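Local coordinates for nitrogen regulatory PII-like protein (PDB 4R25), which is a PII-family regulator required for full induction of the nrgAB operon under ammonium limitation, at residues Leu40-Thr45 with Arg49-Glu54; Glu77-Val82 with Gly91-Tyr96; Ala13-Leu18 with Thr28-Ser33. All coordinates share one frame; numbering follows the deposited sequence.

Contact 1. Residues Leu40-Thr45 with Arg49-Glu54; sequences LQKAHT and RGVKIE. With ZN (zinc ion), chain B; ZN (zinc ion), chain D.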
loop_
_atom_site.group_PDB
_atom_site.type_symbol
_atom_site.label_atom_id
_atom_site.label_comp_id
_atom_site.label_asym_id
_atom_site.label_seq_id
_atom_site.Cartn_x
_atom_site.Cartn_y
_atom_site.Cartn_z
ATOM N N LEU A 40 2.452 -7.979 18.684
ATOM C CA LEU A 40 3.720 -8.240 19.344
ATOM C C LEU A 40 3.671 -7.738 20.791
ATOM O O LEU A 40 3.280 -6.600 21.055
ATOM C CB LEU A 40 4.874 -7.571 18.586
ATOM C CG LEU A 40 5.101 -7.907 17.107
ATOM C CD1 LEU A 40 6.351 -7.227 16.602
ATOM C CD2 LEU A 40 5.202 -9.393 16.869
ATOM N N GLN A 41 4.056 -8.592 21.731
ATOM C CA GLN A 41 4.120 -8.171 23.127
ATOM C C GLN A 41 5.338 -8.710 23.873
ATOM O O GLN A 41 5.724 -9.872 23.715
ATOM C CB GLN A 41 2.825 -8.510 23.865
ATOM C CG GLN A 41 2.119 -9.736 23.342
ATOM C CD GLN A 41 0.794 -9.985 24.034
ATOM O OE1 GLN A 41 0.182 -9.063 24.585
ATOM N NE2 GLN A 41 0.342 -11.239 24.016
ATOM N N LYS A 42 5.946 -7.823 24.657
ATOM C CA LYS A 42 7.078 -8.144 25.513
ATOM C C LYS A 42 6.665 -9.109 26.603
ATOM O O LYS A 42 5.738 -8.844 27.368
ATOM C CB LYS A 42 7.638 -6.874 26.149
ATOM C CG LYS A 42 8.349 -5.960 25.174
ATOM C CD LYS A 42 8.677 -4.626 25.818
ATOM C CE LYS A 42 9.469 -3.734 24.870
ATOM N NZ LYS A 42 9.596 -2.342 25.394
ATOM N N ALA A 43 7.353 -10.237 26.651
ATOM C CA ALA A 43 7.122 -11.247 27.666
ATOM C C ALA A 43 8.370 -11.409 28.534
ATOM O O ALA A 43 9.479 -11.062 28.120
ATOM C CB ALA A 43 6.747 -12.558 27.015
ATOM N N HIS A 44 8.193 -11.921 29.745
ATOM C CA HIS A 44 9.340 -12.202 30.599
ATOM C C HIS A 44 10.068 -13.453 30.153
ATOM O O HIS A 44 9.451 -14.434 29.739
ATOM C CB HIS A 44 8.924 -12.365 32.060
ATOM C CG HIS A 44 8.692 -11.068 32.762
ATOM N ND1 HIS A 44 9.712 -10.193 33.060
ATOM C CD2 HIS A 44 7.556 -10.490 33.214
ATOM C CE1 HIS A 44 9.218 -9.129 33.669
ATOM N NE2 HIS A 44 7.910 -9.287 33.773
ATOM N N THR A 45 11.391 -13.407 30.225
ATOM C CA THR A 45 12.163 -14.636 30.253
ATOM C C THR A 45 12.444 -14.951 31.719
ATOM O O THR A 45 12.029 -14.222 32.629
ATOM C CB THR A 45 13.479 -14.537 29.447
ATOM O OG1 THR A 45 14.336 -13.546 30.026
ATOM C CG2 THR A 45 13.198 -14.170 27.991
ATOM N N ARG A 49 17.375 -9.958 32.954
ATOM C CA ARG A 49 17.656 -9.130 31.779
ATOM C C ARG A 49 16.711 -9.390 30.599
ATOM O O ARG A 49 16.445 -8.507 29.780
ATOM C CB ARG A 49 19.095 -9.375 31.324
ATOM C CG ARG A 49 19.493 -10.849 31.280
ATOM C CD ARG A 49 19.317 -11.462 29.895
ATOM N NE ARG A 49 18.140 -12.322 29.806
ATOM C CZ ARG A 49 18.094 -13.462 29.120
ATOM N NH1 ARG A 49 19.168 -13.888 28.469
ATOM N NH2 ARG A 49 16.975 -14.180 29.091
ATOM N N GLY A 50 16.204 -10.613 30.531
ATOM C CA GLY A 50 15.645 -11.138 29.307
ATOM C C GLY A 50 14.283 -10.663 28.880
ATOM O O GLY A 50 13.302 -10.757 29.620
ATOM N N VAL A 51 14.231 -10.147 27.659
ATOM C CA VAL A 51 12.963 -9.959 26.986
ATOM C C VAL A 51 12.804 -11.043 25.925
ATOM O O VAL A 51 13.776 -11.533 25.348
ATOM C CB VAL A 51 12.803 -8.555 26.385
ATOM C CG1 VAL A 51 11.456 -8.430 25.702
ATOM C CG2 VAL A 51 12.914 -7.500 27.483
ATOM N N LYS A 52 11.556 -11.414 25.695
ATOM C CA LYS A 52 11.193 -12.414 24.708
ATOM C C LYS A 52 9.894 -11.890 24.119
ATOM O O LYS A 52 9.096 -11.290 24.846
ATOM C CB LYS A 52 10.969 -13.749 25.414
ATOM C CG LYS A 52 10.021 -14.702 24.720
ATOM C CD LYS A 52 8.840 -15.111 25.625
ATOM C CE LYS A 52 9.218 -16.097 26.736
ATOM N NZ LYS A 52 8.111 -17.044 27.099
ATOM N N ILE A 53 9.685 -12.057 22.814
ATOM C CA ILE A 53 8.493 -11.485 22.188
ATOM C C ILE A 53 7.491 -12.564 21.816
ATOM O O ILE A 53 7.841 -13.571 21.215
ATOM C CB ILE A 53 8.843 -10.661 20.938
ATOM C CG1 ILE A 53 9.839 -9.551 21.290
ATOM C CG2 ILE A 53 7.589 -10.077 20.299
ATOM C CD1 ILE A 53 9.299 -8.513 22.231
ATOM N N GLU A 54 6.237 -12.344 22.180
ATOM C CA GLU A 54 5.182 -13.273 21.829
ATOM C C GLU A 54 4.298 -12.607 20.783
ATOM O O GLU A 54 4.053 -11.399 20.836
ATOM C CB GLU A 54 4.382 -13.633 23.071
ATOM C CG GLU A 54 3.391 -14.754 22.891
ATOM C CD GLU A 54 2.737 -15.114 24.204
ATOM O OE1 GLU A 54 1.811 -15.957 24.209
ATOM O OE2 GLU A 54 3.156 -14.542 25.235
HETATM ZN ZN ZN B . 12.164 -10.040 33.306
HETATM ZN ZN ZN D . 1.320 -16.929 26.546
#

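Contact 2. Residues Glu77-Val82 with Gly91-Tyr96; sequences ETAKRV and GKIFVY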
loop_
_atom_site.group_PDB
_atom_site.type_symbol
_atom_site.label_atom_id
_atom_site.label_comp_id
_atom_site.label_asym_id
_atom_site.label_seq_id
_atom_site.Cartn_x
_atom_site.Cartn_y
_atom_site.Cartn_z
ATOM N N GLU A 77 -15.123 9.016 9.660
ATOM C CA GLU A 77 -16.150 8.986 10.701
ATOM C C GLU A 77 -17.142 7.859 10.457
ATOM O O GLU A 77 -17.554 7.162 11.387
ATOM C CB GLU A 77 -16.888 10.319 10.785
ATOM C CG GLU A 77 -17.966 10.347 11.859
ATOM C CD GLU A 77 -17.394 10.291 13.267
ATOM O OE1 GLU A 77 -16.196 10.601 13.448
ATOM O OE2 GLU A 77 -18.147 9.939 14.200
ATOM N N THR A 78 -17.513 7.686 9.193
ATOM C CA THR A 78 -18.429 6.629 8.806
ATOM C C THR A 78 -17.798 5.272 9.047
ATOM O O THR A 78 -18.457 4.344 9.498
ATOM C CB THR A 78 -18.795 6.749 7.324
ATOM O OG1 THR A 78 -19.268 8.071 7.066
ATOM C CG2 THR A 78 -19.875 5.740 6.942
ATOM N N ALA A 79 -16.513 5.162 8.727
ATOM C CA ALA A 79 -15.781 3.925 8.942
ATOM C C ALA A 79 -15.758 3.537 10.425
ATOM O O ALA A 79 -15.894 2.365 10.767
ATOM C CB ALA A 79 -14.368 4.052 8.397
ATOM N N LYS A 80 -15.591 4.525 11.300
ATOM C CA LYS A 80 -15.591 4.274 12.742
ATOM C C LYS A 80 -16.922 3.698 13.209
ATOM O O LYS A 80 -16.971 2.598 13.752
ATOM C CB LYS A 80 -15.286 5.553 13.520
ATOM C CG LYS A 80 -13.917 6.119 13.238
ATOM C CD LYS A 80 -13.831 7.589 13.608
ATOM C CE LYS A 80 -13.838 7.798 15.111
ATOM N NZ LYS A 80 -13.426 9.196 15.450
ATOM N N ARG A 81 -17.997 4.448 12.994
ATOM C CA ARG A 81 -19.327 4.006 13.387
ATOM C C ARG A 81 -19.571 2.565 13.002
ATOM O O ARG A 81 -19.910 1.732 13.839
ATOM C CB ARG A 81 -20.392 4.844 12.698
ATOM C CG ARG A 81 -20.573 6.229 13.239
ATOM C CD ARG A 81 -21.638 6.921 12.418
ATOM N NE ARG A 81 -22.482 5.943 11.739
ATOM C CZ ARG A 81 -22.803 6.005 10.451
ATOM N NH1 ARG A 81 -22.347 7.006 9.712
ATOM N NH2 ARG A 81 -23.581 5.077 9.905
ATOM N N VAL A 82 -19.407 2.285 11.715
ATOM C CA VAL A 82 -19.829 1.013 11.149
ATOM C C VAL A 82 -19.018 -0.164 11.667
ATOM O O VAL A 82 -19.556 -1.251 11.869
ATOM C CB VAL A 82 -19.738 1.039 9.612
ATOM C CG1 VAL A 82 -20.128 -0.305 9.037
ATOM C CG2 VAL A 82 -20.613 2.142 9.049
ATOM N N GLY A 91 -9.425 -2.751 14.481
ATOM C CA GLY A 91 -8.550 -2.243 13.448
ATOM C C GLY A 91 -8.273 -0.757 13.515
ATOM O O GLY A 91 -8.633 -0.082 14.471
ATOM N N LYS A 92 -7.623 -0.251 12.474
ATOM C CA LYS A 92 -7.193 1.139 12.424
ATOM C C LYS A 92 -7.475 1.753 11.055
ATOM O O LYS A 92 -7.883 1.066 10.120
ATOM C CB LYS A 92 -5.700 1.253 12.757
ATOM C CG LYS A 92 -5.284 0.517 14.031
ATOM C CD LYS A 92 -4.015 1.109 14.633
ATOM C CE LYS A 92 -3.492 0.262 15.786
ATOM N NZ LYS A 92 -3.062 -1.090 15.324
ATOM N N ILE A 93 -7.259 3.056 10.950
ATOM C CA ILE A 93 -7.503 3.764 9.713
ATOM C C ILE A 93 -6.361 4.726 9.502
ATOM O O ILE A 93 -6.075 5.533 10.373
ATOM C CB ILE A 93 -8.795 4.591 9.782
ATOM C CG1 ILE A 93 -9.998 3.690 10.046
ATOM C CG2 ILE A 93 -8.990 5.402 8.497
ATOM C CD1 ILE A 93 -11.266 4.462 10.278
ATOM N N PHE A 94 -5.725 4.657 8.338
ATOM C CA PHE A 94 -4.606 5.536 8.045
ATOM C C PHE A 94 -4.914 6.474 6.885
ATOM O O PHE A 94 -5.494 6.068 5.880
ATOM C CB PHE A 94 -3.349 4.712 7.762
ATOM C CG PHE A 94 -3.088 3.642 8.787
ATOM C CD1 PHE A 94 -2.463 3.947 9.984
ATOM C CD2 PHE A 94 -3.479 2.337 8.559
ATOM C CE1 PHE A 94 -2.220 2.962 10.933
ATOM C CE2 PHE A 94 -3.243 1.350 9.502
ATOM C CZ PHE A 94 -2.610 1.661 10.688
ATOM N N VAL A 95 -4.524 7.734 7.036
ATOM C CA VAL A 95 -4.748 8.730 6.003
ATOM C C VAL A 95 -3.418 9.209 5.405
ATOM O O VAL A 95 -2.463 9.478 6.135
ATOM C CB VAL A 95 -5.585 9.914 6.542
ATOM C CG1 VAL A 95 -6.066 10.807 5.394
ATOM C CG2 VAL A 95 -6.780 9.389 7.345
ATOM N N TYR A 96 -3.368 9.277 4.074
ATOM C CA TYR A 96 -2.189 9.709 3.337
ATOM C C TYR A 96 -2.518 10.777 2.305
ATOM O O TYR A 96 -3.575 10.750 1.680
ATOM C CB TYR A 96 -1.591 8.548 2.549
ATOM C CG TYR A 96 -1.226 7.332 3.344
ATOM C CD1 TYR A 96 -2.134 6.304 3.512
ATOM C CD2 TYR A 96 0.042 7.189 3.894
ATOM C CE1 TYR A 96 -1.811 5.175 4.225
ATOM C CE2 TYR A 96 0.384 6.054 4.613
ATOM C CZ TYR A 96 -0.550 5.048 4.776
ATOM O OH TYR A 96 -0.228 3.914 5.493
#

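Contact 3. Residues Ala13-Leu18 with Thr28-Ser33; sequences ANFEKL and TSLTFS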
loop_
_atom_site.group_PDB
_atom_site.type_symbol
_atom_site.label_atom_id
_atom_site.label_comp_id
_atom_site.label_asym_id
_atom_site.label_seq_id
_atom_site.Cartn_x
_atom_site.Cartn_y
_atom_site.Cartn_z
ATOM N N ALA A 13 -15.311 -9.121 9.038
ATOM C CA ALA A 13 -16.766 -8.960 9.087
ATOM C C ALA A 13 -17.234 -7.517 8.832
ATOM O O ALA A 13 -16.436 -6.582 8.877
ATOM C CB ALA A 13 -17.294 -9.457 10.425
ATOM N N ASN A 14 -18.532 -7.351 8.577
ATOM C CA ASN A 14 -19.164 -6.031 8.483
ATOM C C ASN A 14 -18.918 -5.258 7.185
ATOM O O ASN A 14 -19.219 -4.063 7.097
ATOM C CB ASN A 14 -18.747 -5.158 9.664
ATOM C CG ASN A 14 -19.884 -4.896 10.636
ATOM O OD1 ASN A 14 -21.037 -4.709 10.237
ATOM N ND2 ASN A 14 -19.558 -4.873 11.926
ATOM N N PHE A 15 -18.379 -5.937 6.180
ATOM C CA PHE A 15 -17.965 -5.267 4.958
ATOM C C PHE A 15 -19.176 -4.670 4.219
ATOM O O PHE A 15 -19.108 -3.552 3.708
ATOM C CB PHE A 15 -17.184 -6.249 4.074
ATOM C CG PHE A 15 -16.377 -5.596 2.982
ATOM C CD1 PHE A 15 -16.159 -4.229 2.975
ATOM C CD2 PHE A 15 -15.860 -6.354 1.945
ATOM C CE1 PHE A 15 -15.429 -3.632 1.961
ATOM C CE2 PHE A 15 -15.130 -5.763 0.922
ATOM C CZ PHE A 15 -14.913 -4.403 0.931
ATOM N N GLU A 16 -20.286 -5.403 4.189
ATOM C CA GLU A 16 -21.483 -4.965 3.467
ATOM C C GLU A 16 -22.097 -3.654 3.972
ATOM O O GLU A 16 -22.399 -2.765 3.181
ATOM C CB GLU A 16 -22.544 -6.062 3.449
ATOM C CG GLU A 16 -23.815 -5.652 2.724
ATOM C CD GLU A 16 -23.571 -5.304 1.260
ATOM O OE1 GLU A 16 -22.751 -5.989 0.607
ATOM O OE2 GLU A 16 -24.194 -4.334 0.769
ATOM N N LYS A 17 -22.285 -3.530 5.280
ATOM C CA LYS A 17 -22.805 -2.283 5.835
ATOM C C LYS A 17 -21.878 -1.126 5.470
ATOM O O LYS A 17 -22.333 0.006 5.284
ATOM C CB LYS A 17 -22.980 -2.382 7.359
ATOM C CG LYS A 17 -23.692 -1.176 8.003
ATOM C CD LYS A 17 -24.123 -1.471 9.453
ATOM C CE LYS A 17 -24.393 -0.195 10.272
ATOM N NZ LYS A 17 -25.417 0.709 9.673
ATOM N N LEU A 18 -20.582 -1.415 5.358
ATOM C CA LEU A 18 -19.599 -0.395 5.015
ATOM C C LEU A 18 -19.829 0.116 3.593
ATOM O O LEU A 18 -19.872 1.323 3.353
ATOM C CB LEU A 18 -18.187 -0.967 5.138
ATOM C CG LEU A 18 -17.073 -0.187 5.840
ATOM C CD1 LEU A 18 -15.747 -0.490 5.162
ATOM C CD2 LEU A 18 -17.319 1.314 5.854
ATOM N N THR A 28 -17.636 5.989 -4.900
ATOM C CA THR A 28 -18.087 5.180 -6.032
ATOM C C THR A 28 -17.164 4.004 -6.372
ATOM O O THR A 28 -17.509 3.160 -7.193
ATOM C CB THR A 28 -18.301 6.036 -7.288
ATOM O OG1 THR A 28 -17.036 6.492 -7.782
ATOM C CG2 THR A 28 -19.170 7.241 -6.966
ATOM N N SER A 29 -15.991 3.946 -5.748
ATOM C CA SER A 29 -15.126 2.771 -5.881
ATOM C C SER A 29 -14.082 2.649 -4.762
ATOM O O SER A 29 -13.704 3.629 -4.118
ATOM C CB SER A 29 -14.449 2.719 -7.260
ATOM O OG SER A 29 -13.422 3.686 -7.388
ATOM N N LEU A 30 -13.624 1.426 -4.539
ATOM C CA LEU A 30 -12.598 1.168 -3.547
ATOM C C LEU A 30 -11.912 -0.161 -3.856
ATOM O O LEU A 30 -12.426 -0.965 -4.631
ATOM C CB LEU A 30 -13.218 1.163 -2.148
ATOM C CG LEU A 30 -14.332 0.146 -1.908
ATOM C CD1 LEU A 30 -13.753 -1.228 -1.640
ATOM C CD2 LEU A 30 -15.249 0.573 -0.767
ATOM N N THR A 31 -10.745 -0.389 -3.263
ATOM C CA THR A 31 -10.062 -1.669 -3.425
ATOM C C THR A 31 -9.917 -2.368 -2.082
ATOM O O THR A 31 -9.891 -1.729 -1.035
ATOM C CB THR A 31 -8.675 -1.498 -4.053
ATOM O OG1 THR A 31 -7.936 -0.529 -3.305
ATOM C CG2 THR A 31 -8.795 -1.027 -5.503
ATOM N N PHE A 32 -9.834 -3.687 -2.104
ATOM C CA PHE A 32 -9.636 -4.410 -0.867
ATOM C C PHE A 32 -8.848 -5.691 -1.090
ATOM O O PHE A 32 -8.704 -6.162 -2.215
ATOM C CB PHE A 32 -10.972 -4.674 -0.150
ATOM C CG PHE A 32 -11.914 -5.548 -0.912
ATOM C CD1 PHE A 32 -11.982 -6.908 -0.652
ATOM C CD2 PHE A 32 -12.754 -5.011 -1.882
ATOM C CE1 PHE A 32 -12.863 -7.722 -1.357
ATOM C CE2 PHE A 32 -13.631 -5.817 -2.590
ATOM C CZ PHE A 32 -13.689 -7.174 -2.327
ATOM N N SER A 33 -8.316 -6.232 -0.004
ATOM C CA SER A 33 -7.572 -7.477 -0.069
ATOM C C SER A 33 -7.389 -8.040 1.325
ATOM O O SER A 33 -7.514 -7.325 2.316
ATOM C CB SER A 33 -6.208 -7.261 -0.724
ATOM O OG SER A 33 -5.427 -6.348 0.021
#

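Contact 1. Residues Leu40-Thr45 with Arg49-Glu54
Strand residues Gln41 and Ala43 pair with Glu54 and Lys52 in an antiparallel beta hairpin formed by the T-loop of this PII protein, drawn out far from the body of the subunit. Backbone bonds do most of the joining. Gln41 N and O both bond to Glu54, the carbonyl of Gln41 taking Glu54 N at 3.0 Å almost without a bend (175° at the hydrogen). Ala43 and Lys52 repeat the pattern, with Ala43 N 2.7 Å from Lys52 O. Between them Lys42 and Ile53 form a non-hydrogen-bonded pair. A weak bond from Thr45 N to Gly50 O, 3.3 Å long, carries the pairing just past the strands.

Apolar contacts divide between the two faces. On one, Lys42 and Ile53 lie side by side and point the same way; Ile53 holds CG1 anti to its carbonyl carbon (chi1 -57°) and then bends, bringing CD1 to 4.0 Å from Lys42 CG. This face meets Gly23 and Lys24 of the second subunit. On the other, the Lys52 side chain bends repeatedly and lays its CD 3.6 Å from Ala43 CB. Just past the strand the Thr45 and Lys52 side chains slide past each other in opposite directions, Thr45 CG2 coming against Lys52 CB.

The contact also carries metal ligands. At the end of the pairing away from the turn, the extended carboxylate arm of Glu54 places OE1 2.6 Å from one zinc ion. His44, whose CB points away from the partner strand, binds a different zinc ion through ND1, 2.5 Å from the metal.

Contact 2. Residues Glu77-Val82 with Gly91-Tyr96
Ala79 and Ile93 meet without any help from flat groups: the rings of the strand, Phe94 and Tyr96, hang from the sheet face turned away from the helix, where Phe94 packs on Val66 of the second subunit and Tyr96 lies against Glu7 of its own chain. What remains between helix and strand is a small aliphatic contact, burying about 85 Å² in all. It belongs to the second beta-alpha-beta unit of a ferredoxin-like fold: helix 72-83 runs over the sheet on the way from strand 51-67 to strand 92-97, the latter at the edge of this chain's sheet.

Ile93 is the one strand residue that reaches across. Its CG1 stands anti to the carbonyl carbon (chi1 -60°) and the chain stays extended at chi2, 174°, which drives CD1 straight out toward the helix until it sits 3.7 Å from Ala79 CB. The other branch holds back, with Ile93 CG2 5.5 Å from Ala79 CB. With only a methyl on the helix side, the CA atoms of Ala79 and Ile93 are 8.3 Å apart.

Beneath the helix, Ala79 also rests on Ile8 and Ile93 on Val6, both of strand 4-10, while Ile104 of the second subunit packs on Ile93 too.

Lys80 joins in only with the aliphatic root of its chain, CG lying 4.3 Å from Ile93 CD1. Beyond that its chain bends at chi3 and runs back along the helix, leaving NZ 3.7 Å from Glu77 OE1 in a long salt bridge.

Contact 3. Residues Ala13-Leu18 with Thr28-Ser33
Phe15 drives the edge of its ring against the face of Phe32, a T-shaped aromatic pair that ties the first turn of helix 15-25 to strand 29-44 in this ferredoxin-like fold. This is the tight part. The ring planes stand at 75° with centroids 4.8 Å apart, and Phe15 CE2 sits over the centre of the Phe32 ring, 3.5 Å above its plane. Beside it Phe15 CZ lies 3.6 Å from Phe32 CD2, and the same CZ touches Leu30 CD1 at 4.2 Å, again at the ring's edge. Phe15 reaches this far because its CG is anti to the backbone N (chi1 -164°). Putting an alanine at Phe32 would probably leave the CE2-CZ edge of Phe15 without its facing ring and let that ring turn.

On the loose side Glu16 is exposed, its OE2 hydrogen-bonded to Gln20 NE2, while Lys17, also exposed, lies along Val82 of helix 72-83. Leu18 packs on Ile63 of strand 51-67 and on Leu83 of helix 72-83. Phe15 also touches Ile63, while Ser29 to Phe32 pair antiparallel with a strand of the third subunit.

Overall arrangement
All three contacts reach the same four-stranded sheet, but at different depths. Contact 2 is core, its centre about 6 Å from the chain's centre, and purely aliphatic; contact 3, partly buried, is mainly aromatic. Their centres lie about 12 Å apart and they touch, Val82 of helix 72-83 packing on Lys17, as expected of the two helices packed on one side of the sheet in a ferredoxin-like fold. Contact 1 is surface: it shares strand 29-44 with contact 3, yet their centres are about 36 Å apart, on opposite sides of the chain's centre. There backbone hydrogen bonds and zinc-binding side chains predominate over apolar packing. Contacts 1 and 2 meet the second subunit, contact 3 the third.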